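Local structure of OmpT protein (Vibrio cholerae serotype O1, 6EHD) at residues Y287-G292 and V311-N316; G39-Y44 and Q53-F58; G158-H163 and G201-G206; K145-E150 and Q168-A173. The protein is an outer-membrane beta-barrel porin that probably lets ions and small hydrophilic solutes diffuse across the outer membrane. The protein carries 1 engineered substitution. All coordinates share one frame; numbering follows the deposited sequence. Where two conformers were deposited one is given.

Contact 1: residues Y287-G292 and V311-N316. With C8E ((hydroxyethyloxy)tri(ethyloxy)octane), chain F.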
loop_
_atom_site.group_PDB
_atom_site.type_symbol
_atom_site.label_atom_id
_atom_site.label_comp_id
_atom_site.label_asym_id
_atom_site.label_seq_id
_atom_site.Cartn_x
_atom_site.Cartn_y
_atom_site.Cartn_z
ATOM N N TYR A 287 -11.200 7.521 -13.963
ATOM C CA TYR A 287 -12.005 6.389 -14.502
ATOM C C TYR A 287 -11.202 5.082 -14.357
ATOM O O TYR A 287 -9.986 5.054 -14.665
ATOM C CB TYR A 287 -12.204 6.671 -15.989
ATOM C CG TYR A 287 -12.741 5.485 -16.796
ATOM C CD1 TYR A 287 -13.969 4.898 -16.485
ATOM C CD2 TYR A 287 -11.957 4.863 -17.801
ATOM C CE1 TYR A 287 -14.463 3.777 -17.235
ATOM C CE2 TYR A 287 -12.423 3.726 -18.508
ATOM C CZ TYR A 287 -13.692 3.209 -18.237
ATOM O OH TYR A 287 -14.176 2.110 -18.998
ATOM N N GLY A 288 -11.890 4.047 -13.915
ATOM C CA GLY A 288 -11.371 2.686 -13.790
ATOM C C GLY A 288 -12.234 1.624 -14.536
ATOM O O GLY A 288 -13.430 1.560 -14.307
ATOM N N TYR A 289 -11.575 0.798 -15.383
ATOM C CA TYR A 289 -12.229 -0.343 -16.095
ATOM C C TYR A 289 -11.642 -1.643 -15.548
ATOM O O TYR A 289 -10.366 -1.811 -15.562
ATOM C CB TYR A 289 -11.952 -0.213 -17.589
ATOM C CG TYR A 289 -12.429 -1.487 -18.306
ATOM C CD1 TYR A 289 -13.780 -1.654 -18.660
ATOM C CD2 TYR A 289 -11.553 -2.526 -18.551
ATOM C CE1 TYR A 289 -14.207 -2.829 -19.305
ATOM C CE2 TYR A 289 -11.981 -3.716 -19.223
ATOM C CZ TYR A 289 -13.302 -3.833 -19.593
ATOM O OH TYR A 289 -13.750 -4.998 -20.216
ATOM N N GLY A 290 -12.475 -2.526 -14.961
ATOM C CA GLY A 290 -12.033 -3.813 -14.435
ATOM C C GLY A 290 -12.708 -5.011 -15.160
ATOM O O GLY A 290 -13.884 -4.908 -15.514
ATOM N N ASP A 291 -11.976 -6.105 -15.384
ATOM C CA ASP A 291 -12.585 -7.365 -15.936
ATOM C C ASP A 291 -11.831 -8.555 -15.407
ATOM O O ASP A 291 -10.603 -8.671 -15.653
ATOM C CB ASP A 291 -12.540 -7.316 -17.444
ATOM C CG ASP A 291 -13.410 -8.434 -18.109
ATOM O OD1 ASP A 291 -14.538 -8.608 -17.690
ATOM O OD2 ASP A 291 -12.885 -9.145 -18.940
ATOM N N GLY A 292 -12.542 -9.465 -14.717
ATOM C CA GLY A 292 -11.940 -10.676 -14.226
ATOM C C GLY A 292 -11.791 -10.735 -12.762
ATOM O O GLY A 292 -12.570 -10.084 -12.012
ATOM N N VAL A 311 -15.337 -9.441 -11.381
ATOM C CA VAL A 311 -16.207 -8.438 -12.029
ATOM C C VAL A 311 -16.242 -8.684 -13.514
ATOM O O VAL A 311 -15.331 -9.304 -14.079
ATOM C CB VAL A 311 -15.784 -6.958 -11.709
ATOM C CG1 VAL A 311 -15.662 -6.748 -10.203
ATOM C CG2 VAL A 311 -14.496 -6.600 -12.411
ATOM N N ASP A 312 -17.307 -8.220 -14.149
ATOM C CA ASP A 312 -17.522 -8.364 -15.577
ATOM C C ASP A 312 -17.613 -7.061 -16.290
ATOM O O ASP A 312 -18.659 -6.361 -16.191
ATOM C CB ASP A 312 -18.891 -9.186 -15.703
ATOM C CG ASP A 312 -19.349 -9.360 -17.090
ATOM O OD1 ASP A 312 -18.598 -9.158 -18.037
ATOM O OD2 ASP A 312 -20.552 -9.669 -17.272
ATOM N N SER A 313 -16.557 -6.658 -17.008
ATOM C CA SER A 313 -16.549 -5.397 -17.779
ATOM C C SER A 313 -17.111 -4.207 -16.993
ATOM O O SER A 313 -18.004 -3.506 -17.473
ATOM C CB SER A 313 -17.301 -5.525 -19.131
ATOM O OG SER A 313 -16.435 -6.151 -20.033
ATOM N N ALA A 314 -16.585 -3.984 -15.788
ATOM C CA ALA A 314 -17.124 -2.930 -14.874
ATOM C C ALA A 314 -16.506 -1.522 -15.168
ATOM O O ALA A 314 -15.228 -1.426 -15.217
ATOM C CB ALA A 314 -16.886 -3.336 -13.462
ATOM N N ASN A 315 -17.363 -0.475 -15.284
ATOM C CA ASN A 315 -16.988 0.944 -15.502
ATOM C C ASN A 315 -17.149 1.645 -14.157
ATOM O O ASN A 315 -18.165 1.409 -13.424
ATOM C CB ASN A 315 -17.842 1.595 -16.549
ATOM C CG ASN A 315 -17.645 0.992 -17.899
ATOM O OD1 ASN A 315 -16.561 1.036 -18.488
ATOM N ND2 ASN A 315 -18.736 0.395 -18.431
ATOM N N ASN A 316 -16.091 2.349 -13.737
ATOM C CA ASN A 316 -16.044 2.942 -12.347
ATOM C C ASN A 316 -15.503 4.338 -12.419
ATOM O O ASN A 316 -14.634 4.637 -13.271
ATOM C CB ASN A 316 -15.137 2.089 -11.403
ATOM C CG ASN A 316 -15.526 0.609 -11.361
ATOM O OD1 ASN A 316 -16.473 0.218 -10.678
ATOM N ND2 ASN A 316 -14.805 -0.234 -12.175
HETATM O O9 C8E F . -15.977 -4.237 -5.233
HETATM C C10 C8E F . -15.873 -3.633 -6.507
HETATM C C11 C8E F . -14.780 -2.583 -6.476
HETATM O O12 C8E F . -14.449 -2.299 -7.844
HETATM C C13 C8E F . -13.197 -1.647 -8.004
HETATM C C14 C8E F . -12.630 -1.675 -9.413
HETATM O O15 C8E F . -12.412 -3.003 -9.978
HETATM C C16 C8E F . -11.412 -3.703 -9.244
HETATM C C17 C8E F . -11.655 -5.161 -9.492
HETATM O O18 C8E F . -10.795 -5.503 -10.555
HETATM C C19 C8E F . -9.822 -6.467 -10.190
HETATM C C20 C8E F . -10.252 -7.670 -10.970
HETATM O O21 C8E F . -9.916 -7.437 -12.329
#
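Tyr287 reaches over to Asn315 and Asn316 where strands 281-291 and 314-324 of the porin barrel run antiparallel, their axes at 162°. CB stands at the margin, 4.2 Å from Asn316 O; with CG anti to the backbone N (chi1 167°) the ring leans toward the neighbouring strand. CD1 comes to 3.3 Å from Asn316 O, CE1 lies beside Asn315 OD1, and OH donates to that OD1 at 2.7 Å, in the plane of the amide carbonyl. Two residues on, the hydroxyls of Tyr289 and Ser313 share a hydrogen bond, OH to OG 2.9 Å. The other face carries Asn316, whose ND2 donates to Gly288 O at 3.1 Å from well above the carbonyl plane, while its OD1 takes the backbone N of Glu25. Paired with Gly290 and Gly292, residues 311-314 hold one residue more than their partners, a beta bulge. Inside it Asp291 OD1 accepts from Ser313 N at 2.9 Å, and its proximity to Asp312 OD1 sets two probably like charges near each other. On the face of Asn316 a detergent molecule (C8E) follows the strand pair, C20 3.5 Å from Gly292 O beside the bulge and C14 3.8 Å from Asn316 ND2.

Contact 2: residues G39-Y44 and Q53-F58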
loop_
_atom_site.group_PDB
_atom_site.type_symbol
_atom_site.label_atom_id
_atom_site.label_comp_id
_atom_site.label_asym_id
_atom_site.label_seq_id
_atom_site.Cartn_x
_atom_site.Cartn_y
_atom_site.Cartn_z
ATOM N N GLY A 39 -2.091 13.815 13.053
ATOM C CA GLY A 39 -1.040 13.267 14.002
ATOM C C GLY A 39 -0.084 14.337 14.528
ATOM O O GLY A 39 -0.195 15.543 14.190
ATOM N N VAL A 40 0.906 13.870 15.330
ATOM C CA VAL A 40 2.031 14.668 15.782
ATOM C C VAL A 40 3.303 13.849 15.611
ATOM O O VAL A 40 3.281 12.623 15.850
ATOM C CB VAL A 40 1.821 15.129 17.228
ATOM C CG1 VAL A 40 1.543 13.979 18.151
ATOM C CG2 VAL A 40 2.985 15.949 17.739
ATOM N N ASP A 41 4.316 14.512 15.083
ATOM C CA ASP A 41 5.650 13.981 14.758
ATOM C C ASP A 41 6.702 14.835 15.492
ATOM O O ASP A 41 7.004 15.998 15.112
ATOM C CB ASP A 41 5.890 14.021 13.246
ATOM C CG ASP A 41 7.144 13.252 12.825
ATOM O OD1 ASP A 41 7.752 12.495 13.632
ATOM O OD2 ASP A 41 7.543 13.361 11.656
ATOM N N ALA A 42 7.285 14.255 16.557
ATOM C CA ALA A 42 8.313 14.925 17.368
ATOM C C ALA A 42 9.728 14.324 17.102
ATOM O O ALA A 42 9.866 13.098 17.053
ATOM C CB ALA A 42 7.936 14.782 18.845
ATOM N N ASN A 43 10.703 15.177 16.820
ATOM C CA ASN A 43 12.085 14.782 16.490
ATOM C C ASN A 43 13.060 15.548 17.383
ATOM O O ASN A 43 12.852 16.734 17.693
ATOM C CB ASN A 43 12.439 14.950 14.990
ATOM C CG ASN A 43 11.641 13.956 14.111
ATOM O OD1 ASN A 43 12.074 12.798 13.916
ATOM N ND2 ASN A 43 10.400 14.342 13.704
ATOM N N TYR A 44 14.114 14.857 17.822
ATOM C CA TYR A 44 15.131 15.512 18.615
ATOM C C TYR A 44 16.500 14.951 18.253
ATOM O O TYR A 44 16.703 13.743 18.333
ATOM C CB TYR A 44 14.788 15.328 20.117
ATOM C CG TYR A 44 15.752 16.100 21.001
ATOM C CD1 TYR A 44 15.517 17.443 21.317
ATOM C CD2 TYR A 44 16.923 15.507 21.494
ATOM C CE1 TYR A 44 16.430 18.172 22.110
ATOM C CE2 TYR A 44 17.844 16.227 22.282
ATOM C CZ TYR A 44 17.596 17.552 22.598
ATOM O OH TYR A 44 18.486 18.252 23.393
ATOM N N GLN A 53 12.790 9.940 17.669
ATOM C CA GLN A 53 11.498 10.273 17.080
ATOM C C GLN A 53 10.395 9.630 17.868
ATOM O O GLN A 53 10.454 8.466 18.272
ATOM C CB GLN A 53 11.422 9.825 15.578
ATOM C CG GLN A 53 10.035 10.055 14.943
ATOM C CD GLN A 53 9.859 9.378 13.552
ATOM O OE1 GLN A 53 10.490 8.321 13.253
ATOM N NE2 GLN A 53 9.005 10.006 12.685
ATOM N N GLY A 54 9.324 10.396 18.089
ATOM C CA GLY A 54 8.090 9.831 18.637
ATOM C C GLY A 54 6.900 10.353 17.739
ATOM O O GLY A 54 6.751 11.516 17.588
ATOM N N LYS A 55 6.107 9.459 17.182
ATOM C CA LYS A 55 4.999 9.840 16.215
ATOM C C LYS A 55 3.731 9.097 16.548
ATOM O O LYS A 55 3.754 7.882 16.792
ATOM C CB LYS A 55 5.493 9.553 14.770
ATOM C CG LYS A 55 4.521 9.946 13.659
ATOM C CD LYS A 55 5.196 9.804 12.248
ATOM C CE LYS A 55 4.205 10.052 11.109
ATOM N NZ LYS A 55 4.912 10.041 9.805
ATOM N N VAL A 56 2.549 9.763 16.470
ATOM C CA VAL A 56 1.339 9.069 16.624
ATOM C C VAL A 56 0.321 9.724 15.617
ATOM O O VAL A 56 0.403 10.899 15.399
ATOM C CB VAL A 56 0.835 9.157 18.093
ATOM C CG1 VAL A 56 0.647 10.574 18.521
ATOM C CG2 VAL A 56 -0.413 8.323 18.290
ATOM N N GLU A 57 -0.471 8.884 14.995
ATOM C CA GLU A 57 -1.439 9.307 13.948
ATOM C C GLU A 57 -2.746 8.687 14.242
ATOM O O GLU A 57 -2.834 7.444 14.441
ATOM C CB GLU A 57 -0.940 8.827 12.572
ATOM C CG GLU A 57 -1.788 9.416 11.357
ATOM C CD GLU A 57 -1.153 9.069 9.953
ATOM O OE1 GLU A 57 -1.731 8.236 9.244
ATOM O OE2 GLU A 57 -0.095 9.672 9.650
ATOM N N PHE A 58 -3.813 9.492 14.201
ATOM C CA PHE A 58 -5.164 9.021 14.457
ATOM C C PHE A 58 -6.096 9.202 13.183
ATOM O O PHE A 58 -5.861 10.079 12.349
ATOM C CB PHE A 58 -5.808 9.913 15.530
ATOM C CG PHE A 58 -5.063 9.931 16.855
ATOM C CD1 PHE A 58 -5.352 8.976 17.840
ATOM C CD2 PHE A 58 -4.115 10.913 17.113
ATOM C CE1 PHE A 58 -4.685 8.996 19.075
ATOM C CE2 PHE A 58 -3.434 10.931 18.369
ATOM C CZ PHE A 58 -3.733 9.956 19.318
#
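Val40 with Val56 and Ala42 with Gly54 form the hydrogen-bonded pairs of an antiparallel ladder, its strand axes 4.8 Å apart and 172° from one another. It belongs to the beta hairpin of strands 30-47 and 50-59 in the porin barrel. On the face of Val40, the two valines meet through CG1 and CG1 at 3.5 Å; both methyls sit between the backbone N and the carbonyl carbon. The other face is polar. Gln53, extended beyond CG, lays its amide across the ladder, and NE2 donates to Asp41 OD1 at 2.9 Å, almost straight (174°) and on the syn side of the carboxylate. Gln53 OE1 is hydrogen-bonded to Lys81 NZ. The same Asp41 oxygen takes a weak bond from Asn43 ND2, so two amides steady it. The extended Lys55 passes the carboxylate with its methylenes, CD lying 4.0 Å from Asp41 CG, and the opposite charges are near without touching. Beyond it, Glu57 binds Arg69 and Tyr14. Gly39, lacking a CB that would clash there, sets CA 3.1 Å from Val56 O.

Contact 3: residues G158-H163 and G201-G206; sequences GDLAVH and GEYTIG. With C8E ((hydroxyethyloxy)tri(ethyloxy)octane), chain J.
Asp159 and Leu160 meet Tyr203 and Thr204 in an antiparallel, surface-lying strand pairing at one end of strands 160-171 and 184-205. The backbones are tied by Ala161 and Glu202, each donating to the other's carbonyl, and by Thr204 N, which bonds to Asp159 O at 3.0 Å. Outside the last of these, Asp159 CB presses to 3.2 Å from Thr204 O, a carbonyl this contact buries with no hydrogen-bonding partner in the model. The carboxylate continues past it to a water that joins Asp159 OD2 to Tyr203 OH, 2.7 Å from the hydroxyl. The Tyr203 ring receives Leu160 CB at its edge, CD1 being the ring atom touched at 4.3 Å. In the porin barrel these strands are neighbours although strand 174-181 intervenes in sequence, and the tight turns before Leu160 and after Ile205 are consistent with the periplasmic rim. Leu160 has CG anti to the backbone N (chi1 180°); chi2 of 62° then sets CD1 3.8 Å from Glu202 O. This face, which also carries Val162, meets a detergent molecule (C8E): its C13 lies 3.4 Å from Gly201 N. On the opposite face, that of Ala161, Glu202 stretches out so that OE1 reaches Tyr99 OH, while a water 2.7 Å from OE2 is held weakly by Ala161 O.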
loop_
_atom_site.group_PDB
_atom_site.type_symbol
_atom_site.label_atom_id
_atom_site.label_comp_id
_atom_site.label_asym_id
_atom_site.label_seq_id
_atom_site.Cartn_x
_atom_site.Cartn_y
_atom_site.Cartn_z
ATOM N N GLY A 158 21.219 7.816 -12.616
ATOM C CA GLY A 158 20.722 8.897 -13.472
ATOM C C GLY A 158 19.200 9.045 -13.424
ATOM O O GLY A 158 18.605 9.202 -12.377
ATOM N N ASP A 159 18.572 8.950 -14.583
ATOM C CA ASP A 159 17.116 9.041 -14.655
ATOM C C ASP A 159 16.361 7.706 -14.342
ATOM O O ASP A 159 15.128 7.703 -14.426
ATOM C CB ASP A 159 16.706 9.465 -16.067
ATOM C CG ASP A 159 17.225 10.859 -16.425
ATOM O OD1 ASP A 159 17.228 11.727 -15.523
ATOM O OD2 ASP A 159 17.621 10.998 -17.585
ATOM N N LEU A 160 17.057 6.620 -14.004
ATOM C CA LEU A 160 16.411 5.312 -13.740
ATOM C C LEU A 160 16.510 4.958 -12.245
ATOM O O LEU A 160 17.639 4.868 -11.726
ATOM C CB LEU A 160 17.082 4.212 -14.589
ATOM C CG LEU A 160 16.502 2.810 -14.390
ATOM C CD1 LEU A 160 15.038 2.719 -14.787
ATOM C CD2 LEU A 160 17.276 1.721 -15.150
ATOM N N ALA A 161 15.353 4.754 -11.564
ATOM C CA ALA A 161 15.302 4.302 -10.167
ATOM C C ALA A 161 14.785 2.823 -10.159
ATOM O O ALA A 161 13.800 2.514 -10.864
ATOM C CB ALA A 161 14.402 5.186 -9.301
ATOM N N VAL A 162 15.481 1.931 -9.425
ATOM C CA VAL A 162 15.165 0.520 -9.393
ATOM C C VAL A 162 15.056 -0.027 -8.003
ATOM O O VAL A 162 15.705 0.518 -7.071
ATOM C CB VAL A 162 16.195 -0.297 -10.200
ATOM C CG1 VAL A 162 17.662 -0.283 -9.577
ATOM C CG2 VAL A 162 15.650 -1.668 -10.350
ATOM N N HIS A 163 14.207 -1.049 -7.796
ATOM C CA HIS A 163 14.188 -1.737 -6.500
ATOM C C HIS A 163 13.734 -3.166 -6.680
ATOM O O HIS A 163 13.155 -3.527 -7.753
ATOM C CB HIS A 163 13.327 -1.018 -5.432
ATOM C CG HIS A 163 11.880 -0.768 -5.767
ATOM N ND1 HIS A 163 10.915 -1.737 -5.645
ATOM C CD2 HIS A 163 11.213 0.395 -5.960
ATOM C CE1 HIS A 163 9.714 -1.199 -5.789
ATOM N NE2 HIS A 163 9.870 0.110 -6.031
ATOM N N GLY A 201 11.164 -0.852 -12.040
ATOM C CA GLY A 201 11.945 0.260 -12.676
ATOM C C GLY A 201 11.088 1.496 -12.884
ATOM O O GLY A 201 9.982 1.353 -13.374
ATOM N N GLU A 202 11.605 2.719 -12.583
ATOM C CA GLU A 202 10.878 3.944 -12.846
ATOM C C GLU A 202 11.838 4.980 -13.508
ATOM O O GLU A 202 12.932 5.273 -12.972
ATOM C CB GLU A 202 10.295 4.535 -11.545
ATOM C CG GLU A 202 9.225 3.700 -10.879
ATOM C CD GLU A 202 8.804 4.304 -9.520
ATOM O OE1 GLU A 202 7.748 4.921 -9.426
ATOM O OE2 GLU A 202 9.567 4.166 -8.571
ATOM N N TYR A 203 11.433 5.392 -14.684
ATOM C CA TYR A 203 12.219 6.242 -15.570
ATOM C C TYR A 203 11.603 7.634 -15.679
ATOM O O TYR A 203 10.420 7.767 -16.072
ATOM C CB TYR A 203 12.260 5.564 -16.933
ATOM C CG TYR A 203 13.290 6.117 -17.904
ATOM C CD1 TYR A 203 14.660 6.064 -17.619
ATOM C CD2 TYR A 203 12.897 6.663 -19.131
ATOM C CE1 TYR A 203 15.609 6.577 -18.508
ATOM C CE2 TYR A 203 13.840 7.157 -20.037
ATOM C CZ TYR A 203 15.188 7.135 -19.716
ATOM O OH TYR A 203 16.107 7.661 -20.598
ATOM N N THR A 204 12.395 8.654 -15.318
ATOM C CA THR A 204 11.987 10.035 -15.403
ATOM C C THR A 204 12.619 10.618 -16.724
ATOM O O THR A 204 13.840 10.416 -17.050
ATOM C CB THR A 204 12.404 10.762 -14.121
ATOM O OG1 THR A 204 11.726 10.190 -13.014
ATOM C CG2 THR A 204 12.056 12.238 -14.184
ATOM N N ILE A 205 11.775 11.169 -17.582
ATOM C CA ILE A 205 12.285 11.891 -18.792
ATOM C C ILE A 205 11.435 13.156 -18.993
ATOM O O ILE A 205 10.282 13.070 -19.465
ATOM C CB ILE A 205 12.284 11.044 -20.092
ATOM C CG1 ILE A 205 11.223 9.906 -20.047
ATOM C CG2 ILE A 205 13.687 10.492 -20.335
ATOM C CD1 ILE A 205 10.827 9.265 -21.372
ATOM N N GLY A 206 12.032 14.284 -18.651
ATOM C CA GLY A 206 11.385 15.592 -18.744
ATOM C C GLY A 206 10.172 15.688 -17.830
ATOM O O GLY A 206 10.260 15.532 -16.614
HETATM C C1 C8E J . 17.908 -11.792 -10.017
HETATM C C2 C8E J . 17.252 -10.606 -9.360
HETATM C C3 C8E J . 17.745 -9.330 -10.019
HETATM C C4 C8E J . 16.674 -8.264 -10.034
HETATM C C5 C8E J . 17.272 -6.872 -10.015
HETATM C C6 C8E J . 16.792 -5.963 -11.110
HETATM C C7 C8E J . 16.845 -6.492 -12.539
HETATM C C8 C8E J . 17.035 -5.303 -13.512
HETATM O O9 C8E J . 15.970 -4.398 -13.314
HETATM C C10 C8E J . 15.725 -3.373 -14.270
HETATM C C11 C8E J . 14.343 -2.864 -13.883
HETATM O O12 C8E J . 13.359 -3.494 -14.720
HETATM C C13 C8E J . 12.022 -3.301 -14.290
HETATM C C14 C8E J . 11.182 -4.468 -14.741
HETATM O O15 C8E J . 10.874 -4.500 -16.144
HETATM C C16 C8E J . 11.756 -4.084 -17.137
HETATM C C17 C8E J . 11.373 -4.801 -18.427
HETATM O O18 C8E J . 11.002 -3.897 -19.445
HETATM C C19 C8E J . 12.093 -3.262 -20.095
HETATM C C20 C8E J . 11.312 -2.324 -20.982
HETATM O O21 C8E J . 10.566 -1.316 -20.291
HETATM O O HOH W 1 17.868 9.325 -19.369
HETATM O O HOH W 2 11.755 2.672 -8.431
#

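Contact 4: residues K145-E150 and Q168-A173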
loop_
_atom_site.group_PDB
_atom_site.type_symbol
_atom_site.label_atom_id
_atom_site.label_comp_id
_atom_site.label_asym_id
_atom_site.label_seq_id
_atom_site.Cartn_x
_atom_site.Cartn_y
_atom_site.Cartn_z
ATOM N N LYS A 145 -0.928 -12.320 16.691
ATOM C CA LYS A 145 -0.622 -11.428 15.544
ATOM C C LYS A 145 0.032 -12.290 14.468
ATOM O O LYS A 145 0.586 -13.338 14.768
ATOM C CB LYS A 145 0.338 -10.323 15.987
ATOM C CG LYS A 145 -0.252 -9.293 16.938
ATOM C CD LYS A 145 0.842 -8.300 17.280
ATOM C CE LYS A 145 0.351 -7.082 18.040
ATOM N NZ LYS A 145 -0.533 -7.422 19.167
ATOM N N GLN A 146 -0.016 -11.854 13.215
ATOM C CA GLN A 146 0.656 -12.601 12.117
ATOM C C GLN A 146 2.165 -12.673 12.214
ATOM O O GLN A 146 2.832 -11.818 12.860
ATOM C CB GLN A 146 0.232 -11.959 10.772
ATOM C CG GLN A 146 -1.262 -11.999 10.483
ATOM C CD GLN A 146 -1.651 -11.199 9.217
ATOM O OE1 GLN A 146 -0.820 -10.447 8.680
ATOM N NE2 GLN A 146 -2.905 -11.357 8.745
ATOM N N GLU A 147 2.763 -13.660 11.543
ATOM C CA GLU A 147 4.200 -13.637 11.280
ATOM C C GLU A 147 4.500 -12.740 10.046
ATOM O O GLU A 147 3.739 -12.821 9.052
ATOM C CB GLU A 147 4.760 -15.034 10.972
ATOM C CG GLU A 147 4.455 -16.091 12.073
ATOM C CD GLU A 147 5.025 -17.479 11.775
ATOM O OE1 GLU A 147 5.803 -17.676 10.807
ATOM O OE2 GLU A 147 4.664 -18.403 12.513
ATOM N N LEU A 148 5.613 -12.033 10.086
ATOM C CA LEU A 148 6.060 -11.146 8.967
ATOM C C LEU A 148 7.561 -10.939 8.974
ATOM O O LEU A 148 8.183 -10.614 9.993
ATOM C CB LEU A 148 5.334 -9.785 9.056
ATOM C CG LEU A 148 5.612 -8.715 8.001
ATOM C CD1 LEU A 148 5.004 -9.134 6.669
ATOM C CD2 LEU A 148 5.065 -7.386 8.428
ATOM N N ALA A 149 8.149 -11.064 7.789
ATOM C CA ALA A 149 9.518 -10.751 7.592
ATOM C C ALA A 149 9.691 -10.250 6.114
ATOM O O ALA A 149 9.247 -10.955 5.174
ATOM C CB ALA A 149 10.402 -11.991 7.840
ATOM N N GLU A 150 10.389 -9.118 5.961
ATOM C CA GLU A 150 10.525 -8.446 4.646
ATOM C C GLU A 150 11.883 -7.806 4.455
ATOM O O GLU A 150 12.469 -7.321 5.415
ATOM C CB GLU A 150 9.417 -7.326 4.525
ATOM C CG GLU A 150 7.997 -7.871 4.632
ATOM C CD GLU A 150 6.892 -6.831 4.298
ATOM O OE1 GLU A 150 7.064 -5.658 4.782
ATOM O OE2 GLU A 150 5.898 -7.212 3.633
ATOM N N GLN A 168 7.655 -12.801 3.456
ATOM C CA GLN A 168 6.699 -13.804 3.849
ATOM C C GLN A 168 5.805 -13.393 4.982
ATOM O O GLN A 168 6.287 -12.797 5.957
ATOM C CB GLN A 168 7.489 -15.153 4.204
ATOM C CG GLN A 168 6.508 -16.308 4.291
ATOM C CD GLN A 168 7.258 -17.637 4.455
ATOM O OE1 GLN A 168 7.574 -18.375 3.457
ATOM N NE2 GLN A 168 7.657 -17.870 5.661
ATOM N N ASN A 169 4.497 -13.657 4.852
ATOM C CA ASN A 169 3.457 -13.210 5.791
ATOM C C ASN A 169 2.550 -14.443 6.068
ATOM O O ASN A 169 2.080 -15.079 5.129
ATOM C CB ASN A 169 2.660 -12.042 5.198
ATOM C CG ASN A 169 1.532 -11.496 6.059
ATOM O OD1 ASN A 169 0.552 -11.023 5.470
ATOM N ND2 ASN A 169 1.671 -11.430 7.456
ATOM N N ARG A 170 2.409 -14.820 7.347
ATOM C CA ARG A 170 1.599 -16.033 7.730
ATOM C C ARG A 170 0.515 -15.676 8.692
ATOM O O ARG A 170 0.777 -14.973 9.673
ATOM C CB ARG A 170 2.490 -17.128 8.383
ATOM C CG ARG A 170 1.741 -18.462 8.601
ATOM C CD ARG A 170 2.712 -19.607 8.928
ATOM N NE ARG A 170 1.975 -20.805 9.365
ATOM C CZ ARG A 170 2.559 -21.888 9.892
ATOM N NH1 ARG A 170 3.890 -21.948 10.069
ATOM N NH2 ARG A 170 1.809 -22.926 10.247
ATOM N N ASP A 171 -0.705 -16.150 8.428
ATOM C CA ASP A 171 -1.819 -15.973 9.340
ATOM C C ASP A 171 -2.421 -17.383 9.638
ATOM O O ASP A 171 -3.000 -18.024 8.745
ATOM C CB ASP A 171 -2.908 -15.104 8.766
ATOM C CG ASP A 171 -4.012 -14.766 9.827
ATOM O OD1 ASP A 171 -4.416 -15.640 10.606
ATOM O OD2 ASP A 171 -4.454 -13.624 9.904
ATOM N N LYS A 172 -2.294 -17.816 10.887
ATOM C CA LYS A 172 -2.669 -19.199 11.267
ATOM C C LYS A 172 -4.171 -19.409 11.391
ATOM O O LYS A 172 -4.599 -20.544 11.448
ATOM C CB LYS A 172 -1.949 -19.602 12.564
ATOM C CG LYS A 172 -0.477 -19.911 12.359
ATOM C CD LYS A 172 0.259 -19.985 13.697
ATOM C CE LYS A 172 1.713 -20.317 13.493
ATOM N NZ LYS A 172 2.400 -20.631 14.784
ATOM N N ALA A 173 -4.960 -18.340 11.386
ATOM C CA ALA A 173 -6.409 -18.444 11.406
ATOM C C ALA A 173 -7.069 -17.405 10.529
ATOM O O ALA A 173 -7.859 -16.577 10.985
ATOM C CB ALA A 173 -6.917 -18.314 12.845
HETATM O O HOH W 3 6.221 -20.270 9.435
#
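This contact lies at the open end of the beta hairpin of strands 147-157 and 160-171, far from its turn, where Gln146 and Glu147 meet Asn169, Arg170 and Asp171. Both hydrogens of the Asn169 amide are used across the gap: ND2 donates to Gln146 OE1 at 2.9 Å, meeting that oxygen from above its carbonyl plane, and to Glu147 O at 3.0 Å. Glu147 O also takes Arg170 N, the two donors arriving from opposite faces of its plane. With CG beside the backbone N (chi1 -61°), Gln146 sends an extended chain over the ladder, and its NE2 gives one bond to Asp171 OD2 at 3.0 Å, on the anti side, and one to Leu113 O. Asp171 OD1 meanwhile accepts from Ala173 N, an Asx turn that bends the chain away. On the other face Glu147 and Arg170 lie side by side, CB to CB 4.0 Å, and a water links Glu147 OE1 to Arg170 NH1. Lys172 CE rests 4.0 Å above the centre of the Arg170 guanidinium, and its NZ makes a long salt bridge to Glu147 OE2 at 3.9 Å. Arg170 is bound more firmly by Asp191, and Lys172 NZ by Asn143. The polar chain Asn169-Gln146-Asp171 thus fixes the rotation of both amides, whereas on the Glu147 side the attraction is probably weaker: a water spans Glu147 and Arg170, and the bridge to Lys172 is long.

Overall arrangement
All four contacts are antiparallel strand pairings of one porin barrel. Contacts 3 and 4 are linked most directly: both use strand 160-171, contact 3 near its start and contact 4 near its end, with centres about 32 Å apart and segments that alternate along the chain. Contacts 1 and 2 lie on opposite sides of the chain's centre, their centres about 39 Å apart. No two contacts touch; the nearest atoms of contacts 3 and 4 remain about 12 Å apart. Contact 2 is next to the calcium site seen in this protein: the Asp41 side chain is about 5 Å from that of Asp12, with no calcium bound here. Detergent lies against contacts 1 and 3.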